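Side-chain contacts in extracellular solute-binding protein (Bordetella parapertussis, PDB 3PU5), which probably binds a small solute, possibly a polyamine, outside the cytoplasm and delivers it to a membrane transporter, as periplasmic binding proteins of its family do: residues V10-G14 / G15-E19; E131-E134 / R135-G139. All coordinates share one frame; numbering follows the deposited sequence.

Interaction 1: V10-G14 / G15-E19; sequences VTSSG and GSFLE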
ATOM      1  N   VAL A  10     -18.776   5.419   6.493  1.00 10.90           N
ATOM      2  CA  VAL A  10     -17.461   4.811   6.296  1.00  9.92           C
ATOM      3  C   VAL A  10     -16.561   5.818   5.601  1.00 10.69           C
ATOM      4  O   VAL A  10     -16.900   6.334   4.523  1.00  9.64           O
ATOM      5  CB  VAL A  10     -17.548   3.529   5.404  1.00 11.64           C
ATOM      6  CG1 VAL A  10     -16.150   2.882   5.239  1.00 10.35           C
ATOM      7  CG2 VAL A  10     -18.536   2.521   5.995  1.00  8.87           C
ATOM      8  N   THR A  11     -15.414   6.106   6.208  1.00  9.83           N
ATOM      9  CA  THR A  11     -14.513   7.088   5.624  1.00  9.98           C
ATOM     10  C   THR A  11     -13.931   6.555   4.328  1.00 11.71           C
ATOM     11  O   THR A  11     -13.826   5.342   4.125  1.00  9.98           O
ATOM     12  CB  THR A  11     -13.362   7.461   6.569  1.00 11.63           C
ATOM     13  OG1 THR A  11     -12.473   6.347   6.712  1.00 10.68           O
ATOM     14  CG2 THR A  11     -13.895   7.863   7.930  1.00 10.86           C
ATOM     15  N   SER A  12     -13.558   7.477   3.454  1.00 10.73           N
ATOM     16  CA  SER A  12     -12.830   7.140   2.251  1.00 12.77           C
ATOM     17  C   SER A  12     -12.053   8.368   1.788  1.00 14.31           C
ATOM     18  O   SER A  12     -12.096   9.426   2.432  1.00 12.75           O
ATOM     19  CB  SER A  12     -13.785   6.641   1.166  1.00 13.17           C
ATOM     20  OG  SER A  12     -13.077   5.915   0.181  1.00 12.42           O
ATOM     21  N   SER A  13     -11.338   8.234   0.675  1.00 13.51           N
ATOM     22  CA  SER A  13     -10.464   9.305   0.221  1.00 13.14           C
ATOM     23  C   SER A  13     -11.142  10.159  -0.842  1.00 15.84           C
ATOM     24  O   SER A  13     -11.754  11.186  -0.535  1.00 16.10           O
ATOM     25  CB  SER A  13      -9.149   8.728  -0.316  1.00 14.55           C
ATOM     26  OG  SER A  13      -9.387   7.655  -1.216  1.00 13.84           O
ATOM     27  N   GLY A  14     -11.031   9.733  -2.093  1.00 15.50           N
ATOM     28  CA  GLY A  14     -11.678  10.431  -3.183  1.00 15.79           C
ATOM     29  C   GLY A  14     -11.311   9.801  -4.507  1.00 18.50           C
ATOM     30  O   GLY A  14     -10.643   8.766  -4.556  1.00 14.79           O
ATOM     31  N   GLY A  15     -11.755  10.428  -5.589  1.00 16.58           N
ATOM     32  CA  GLY A  15     -11.431   9.948  -6.915  1.00 16.62           C
ATOM     33  C   GLY A  15     -11.788   8.496  -7.163  1.00 15.97           C
ATOM     34  O   GLY A  15     -12.782   7.984  -6.658  1.00 17.11           O
ATOM     35  N   SER A  16     -10.946   7.833  -7.941  1.00 15.66           N
ATOM     36  CA  SER A  16     -11.220   6.496  -8.437  1.00 18.86           C
ATOM     37  C   SER A  16     -11.289   5.461  -7.310  1.00 16.16           C
ATOM     38  O   SER A  16     -12.065   4.507  -7.376  1.00 14.35           O
ATOM     39  CB  SER A  16     -10.137   6.102  -9.442  1.00 18.30           C
ATOM     40  OG  SER A  16     -10.504   4.936 -10.148  1.00 30.76           O
ATOM     41  N   PHE A  17     -10.462   5.650  -6.285  1.00 15.06           N
ATOM     42  CA  PHE A  17     -10.455   4.739  -5.145  1.00 14.04           C
ATOM     43  C   PHE A  17     -11.842   4.732  -4.521  1.00 13.42           C
ATOM     44  O   PHE A  17     -12.457   3.679  -4.375  1.00 13.04           O
ATOM     45  CB  PHE A  17      -9.408   5.183  -4.121  1.00 11.26           C
ATOM     46  CG  PHE A  17      -9.281   4.265  -2.926  1.00 12.74           C
ATOM     47  CD1 PHE A  17     -10.087   4.445  -1.809  1.00 11.57           C
ATOM     48  CD2 PHE A  17      -8.336   3.241  -2.909  1.00 11.86           C
ATOM     49  CE1 PHE A  17      -9.968   3.622  -0.708  1.00 11.36           C
ATOM     50  CE2 PHE A  17      -8.202   2.413  -1.798  1.00 12.17           C
ATOM     51  CZ  PHE A  17      -9.029   2.600  -0.701  1.00 12.42           C
ATOM     52  N   LEU A  18     -12.332   5.920  -4.163  1.00 12.99           N
ATOM     53  CA  LEU A  18     -13.641   6.058  -3.531  1.00 15.27           C
ATOM     54  C   LEU A  18     -14.787   5.531  -4.414  1.00 14.62           C
ATOM     55  O   LEU A  18     -15.714   4.881  -3.927  1.00 12.69           O
ATOM     56  CB  LEU A  18     -13.892   7.521  -3.126  1.00 15.04           C
ATOM     57  CG  LEU A  18     -15.113   7.774  -2.235  1.00 17.45           C
ATOM     58  CD1 LEU A  18     -14.944   9.052  -1.409  1.00 17.25           C
ATOM     59  CD2 LEU A  18     -16.398   7.829  -3.044  1.00 16.59           C
ATOM     60  N   GLU A  19     -14.719   5.828  -5.707  1.00 15.39           N
ATOM     61  CA  GLU A  19     -15.739   5.375  -6.646  1.00 17.13           C
ATOM     62  C   GLU A  19     -15.779   3.857  -6.660  1.00 14.42           C
ATOM     63  O   GLU A  19     -16.849   3.243  -6.768  1.00 15.06           O
ATOM     64  CB  GLU A  19     -15.427   5.884  -8.050  1.00 18.65           C
ATOM     65  CG  GLU A  19     -15.420   7.398  -8.169  1.00 24.49           C
ATOM     66  CD  GLU A  19     -14.925   7.872  -9.527  1.00 29.32           C
ATOM     67  OE1 GLU A  19     -14.490   7.021 -10.345  1.00 32.63           O
ATOM     68  OE2 GLU A  19     -14.971   9.102  -9.770  1.00 38.55           O
TER

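Interaction 2: E131-E134 / R135-G139; sequences EFVE and RTVAG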
ATOM      1  N   GLU A 131      20.062  -7.304  -7.431  1.00  9.40           N
ATOM      2  CA  GLU A 131      20.549  -7.164  -8.802  1.00 11.14           C
ATOM      3  C   GLU A 131      20.379  -5.714  -9.270  1.00 10.64           C
ATOM      4  O   GLU A 131      21.290  -5.116  -9.835  1.00 10.73           O
ATOM      5  CB  GLU A 131      19.797  -8.109  -9.734  1.00 11.76           C
ATOM      6  CG  GLU A 131      20.296  -8.063 -11.155  1.00 14.96           C
ATOM      7  CD  GLU A 131      19.571  -9.020 -12.076  1.00 16.36           C
ATOM      8  OE1 GLU A 131      18.798  -9.869 -11.579  1.00 18.17           O
ATOM      9  OE2 GLU A 131      19.776  -8.916 -13.305  1.00 19.70           O
ATOM     10  N   PHE A 132      19.198  -5.154  -9.029  1.00 10.14           N
ATOM     11  CA  PHE A 132      18.934  -3.748  -9.324  1.00  9.75           C
ATOM     12  C   PHE A 132      20.009  -2.831  -8.735  1.00  8.91           C
ATOM     13  O   PHE A 132      20.559  -1.968  -9.423  1.00  9.27           O
ATOM     14  CB  PHE A 132      17.553  -3.364  -8.777  1.00 10.15           C
ATOM     15  CG  PHE A 132      17.258  -1.892  -8.845  1.00  9.82           C
ATOM     16  CD1 PHE A 132      17.392  -1.202 -10.034  1.00  9.43           C
ATOM     17  CD2 PHE A 132      16.832  -1.201  -7.715  1.00 10.20           C
ATOM     18  CE1 PHE A 132      17.114   0.163 -10.099  1.00  9.41           C
ATOM     19  CE2 PHE A 132      16.551   0.161  -7.773  1.00  9.72           C
ATOM     20  CZ  PHE A 132      16.690   0.841  -8.969  1.00  8.44           C
ATOM     21  N   VAL A 133      20.299  -3.013  -7.452  1.00  9.41           N
ATOM     22  CA  VAL A 133      21.315  -2.202  -6.783  1.00 11.83           C
ATOM     23  C   VAL A 133      22.716  -2.396  -7.381  1.00 10.99           C
ATOM     24  O   VAL A 133      23.376  -1.436  -7.766  1.00 11.58           O
ATOM     25  CB  VAL A 133      21.366  -2.487  -5.261  1.00 11.32           C
ATOM     26  CG1 VAL A 133      22.548  -1.755  -4.616  1.00 12.64           C
ATOM     27  CG2 VAL A 133      20.057  -2.096  -4.602  1.00 10.12           C
ATOM     28  N   GLU A 134      23.161  -3.640  -7.462  1.00 12.25           N
ATOM     29  CA  GLU A 134      24.535  -3.915  -7.854  1.00 11.93           C
ATOM     30  C   GLU A 134      24.786  -3.554  -9.309  1.00 12.63           C
ATOM     31  O   GLU A 134      25.853  -3.064  -9.643  1.00 13.69           O
ATOM     32  CB  GLU A 134      24.899  -5.377  -7.594  1.00 12.23           C
ATOM     33  CG  GLU A 134      24.828  -5.783  -6.133  1.00 14.62           C
ATOM     34  CD  GLU A 134      25.707  -4.934  -5.222  1.00 18.44           C
ATOM     35  OE1 GLU A 134      26.738  -4.398  -5.688  1.00 17.19           O
ATOM     36  OE2 GLU A 134      25.363  -4.808  -4.025  1.00 19.03           O
ATOM     37  N   ARG A 135      23.805  -3.793 -10.176  1.00 13.68           N
ATOM     38  CA  ARG A 135      23.944  -3.406 -11.576  1.00 12.34           C
ATOM     39  C   ARG A 135      23.918  -1.877 -11.731  1.00 12.74           C
ATOM     40  O   ARG A 135      24.638  -1.310 -12.566  1.00 10.84           O
ATOM     41  CB  ARG A 135      22.895  -4.104 -12.457  1.00 11.52           C
ATOM     42  CG  ARG A 135      23.170  -5.601 -12.662  1.00 14.60           C
ATOM     43  CD  ARG A 135      22.113  -6.282 -13.538  1.00 13.83           C
ATOM     44  NE  ARG A 135      22.135  -5.812 -14.922  1.00 19.33           N
ATOM     45  CZ  ARG A 135      21.271  -6.195 -15.862  1.00 21.82           C
ATOM     46  NH1 ARG A 135      20.312  -7.065 -15.566  1.00 23.10           N
ATOM     47  NH2 ARG A 135      21.366  -5.715 -17.098  1.00 25.28           N
ATOM     48  N   THR A 136      23.102  -1.201 -10.924  1.00 10.54           N
ATOM     49  CA  THR A 136      23.116   0.264 -10.934  1.00  9.72           C
ATOM     50  C   THR A 136      24.506   0.800 -10.575  1.00 10.84           C
ATOM     51  O   THR A 136      25.071   1.634 -11.277  1.00 11.18           O
ATOM     52  CB  THR A 136      22.089   0.846  -9.949  1.00 11.63           C
ATOM     53  OG1 THR A 136      20.771   0.519 -10.398  1.00  9.86           O
ATOM     54  CG2 THR A 136      22.236   2.369  -9.854  1.00 10.82           C
ATOM     55  N   VAL A 137      25.042   0.308  -9.464  1.00 10.77           N
ATOM     56  CA  VAL A 137      26.346   0.723  -8.952  1.00 11.54           C
ATOM     57  C   VAL A 137      27.490   0.400  -9.942  1.00 13.03           C
ATOM     58  O   VAL A 137      28.471   1.144 -10.036  1.00 11.81           O
ATOM     59  CB  VAL A 137      26.586   0.078  -7.552  1.00 12.46           C
ATOM     60  CG1 VAL A 137      27.965   0.406  -7.010  1.00 14.55           C
ATOM     61  CG2 VAL A 137      25.486   0.525  -6.578  1.00 12.20           C
ATOM     62  N   ALA A 138      27.353  -0.692 -10.690  1.00 11.15           N
ATOM     63  CA  ALA A 138      28.367  -1.072 -11.681  1.00 13.00           C
ATOM     64  C   ALA A 138      28.292  -0.171 -12.908  1.00 13.48           C
ATOM     65  O   ALA A 138      29.180  -0.196 -13.758  1.00 12.13           O
ATOM     66  CB  ALA A 138      28.215  -2.537 -12.095  1.00 11.82           C
ATOM     67  N   GLY A 139      27.219   0.608 -12.998  1.00 12.11           N
ATOM     68  CA  GLY A 139      27.062   1.574 -14.071  1.00 12.40           C
ATOM     69  C   GLY A 139      26.412   0.994 -15.311  1.00 12.81           C
ATOM     70  O   GLY A 139      26.428   1.614 -16.376  1.00 11.44           O
TER

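Interaction 1: V10-G14 / G15-E19
Ser13 and Phe17 meet where the chain turns from a strand into a helix: the serine OG lies 3.3 Å from ring atom CD1 of Phe17, approaching that corner of the ring obliquely. A second hydroxyl reaches the same corner by another route, Ser12 OG standing in the plane of the ring at its edge, 3.9 Å from CD1 of Phe17. Neither approach is a hydrogen bond; both are van der Waals contacts between an oxygen and aromatic carbons. Ser12 also faces Leu18, its OG 3.7 Å from CG of the leucine and its CB equally close to CD1, so one small side chain touches both larger ones. Leu18 completes its hold on the turn by laying CB against the backbone of Gly14, 3.7 Å from the glycine CA.

This is the first corner of a beta-alpha-beta unit, strand 7-12, helix 15-33 and strand 36-41, in a fold of the periplasmic binding protein class. Gly14 O accepts from Leu18 N in a nearly straight but weak bond of 3.3 Å, the amide and carbonyl facing each other across the first helical turn. A firmer bond follows, Glu19 N to Gly15 O at 3.1 Å. The turn itself runs through two glycines, of which Gly15 has a positive phi of 54°, a value that favours glycine.

Further out, the side chains diverge. Phe17, with CG anti to its own N (chi1 -177°), sets its ring edge-to-face against Phe271 and touches Tyr108 and Tyr277, whereas Leu18 packs on Leu39 and Pro41 of the parallel neighbouring strand. Backbone bonds from Ser12 to Val40 and from Ser13 to Gly42 tie this part of the chain to the neighbouring strand and the loop after it.

Interaction 2: E131-E134 / R135-G139
Glu131 and Arg135, one helical turn apart, form the ionic part of this contact. The two side chains run alongside each other in the same direction, with CG of Glu131 3.5 Å from CD of Arg135, and end in a salt bridge of 3.0 Å between Glu131 OE2 and Arg135 NH1. Carboxylate and guanidinium are nearly coplanar, 21° apart; the oxygen comes in at the guanidinium edge, while NH1 meets OE2 on its anti side. Each group has a further partner: Glu131 OE1 accepts from Lys127 N, and Arg135 NE pairs with Glu140, an anchoring that would restrain rotation of both ends.

Among the neutral hydrogen bonds, Phe132 O is gripped twice by Thr136, by OG1 at 2.7 Å and by N at 3.1 Å, from opposite faces of the carbonyl plane. The threonine can do this because OG1 sits beside its own N (chi1 -66°) and is thereby turned back along the helix. Ordinary helical bonds complete the set, including Val137 N to Val133 O at 2.9 Å. They belong to the last turns of helix 129-138, which closes in a Schellman motif, recognised by the positive phi of Gly139 (88°) together with two bonds back into the last turn; Gly139 N bonds to Thr136 O.

The apolar contacts involve buried Phe132 and Val133 and the partly exposed Val137. Val133 CG1 and Val137 CG2 touch loosely at 4.2 Å, and the two valines pack on helix 174-184, against Thr180 and Met184 respectively. Phe132, whose ring is approached obliquely by Thr136 OG1, shares Val145 of strand 145-148 with that threonine.

Overall arrangement
Both contacts are local, between residues of one continuous stretch, yet they sit on opposite sides of the chain's centre, with their own centres about 39 Å apart and no shared elements. Interaction 1 marks the start of a helix, interaction 2 the end of one. Each is partly buried, and in each a glycine with positive phi lies near the helix end. Their chemistry differs more. At 10-19 the side chains meet through van der Waals contacts of serines with an aromatic ring and a leucine, beside a parallel strand pair; at 131-139, farther from the chain's centre, a salt bridge runs along a partly exposed flank while Phe132 and Val133 are buried and Val137 is partly so.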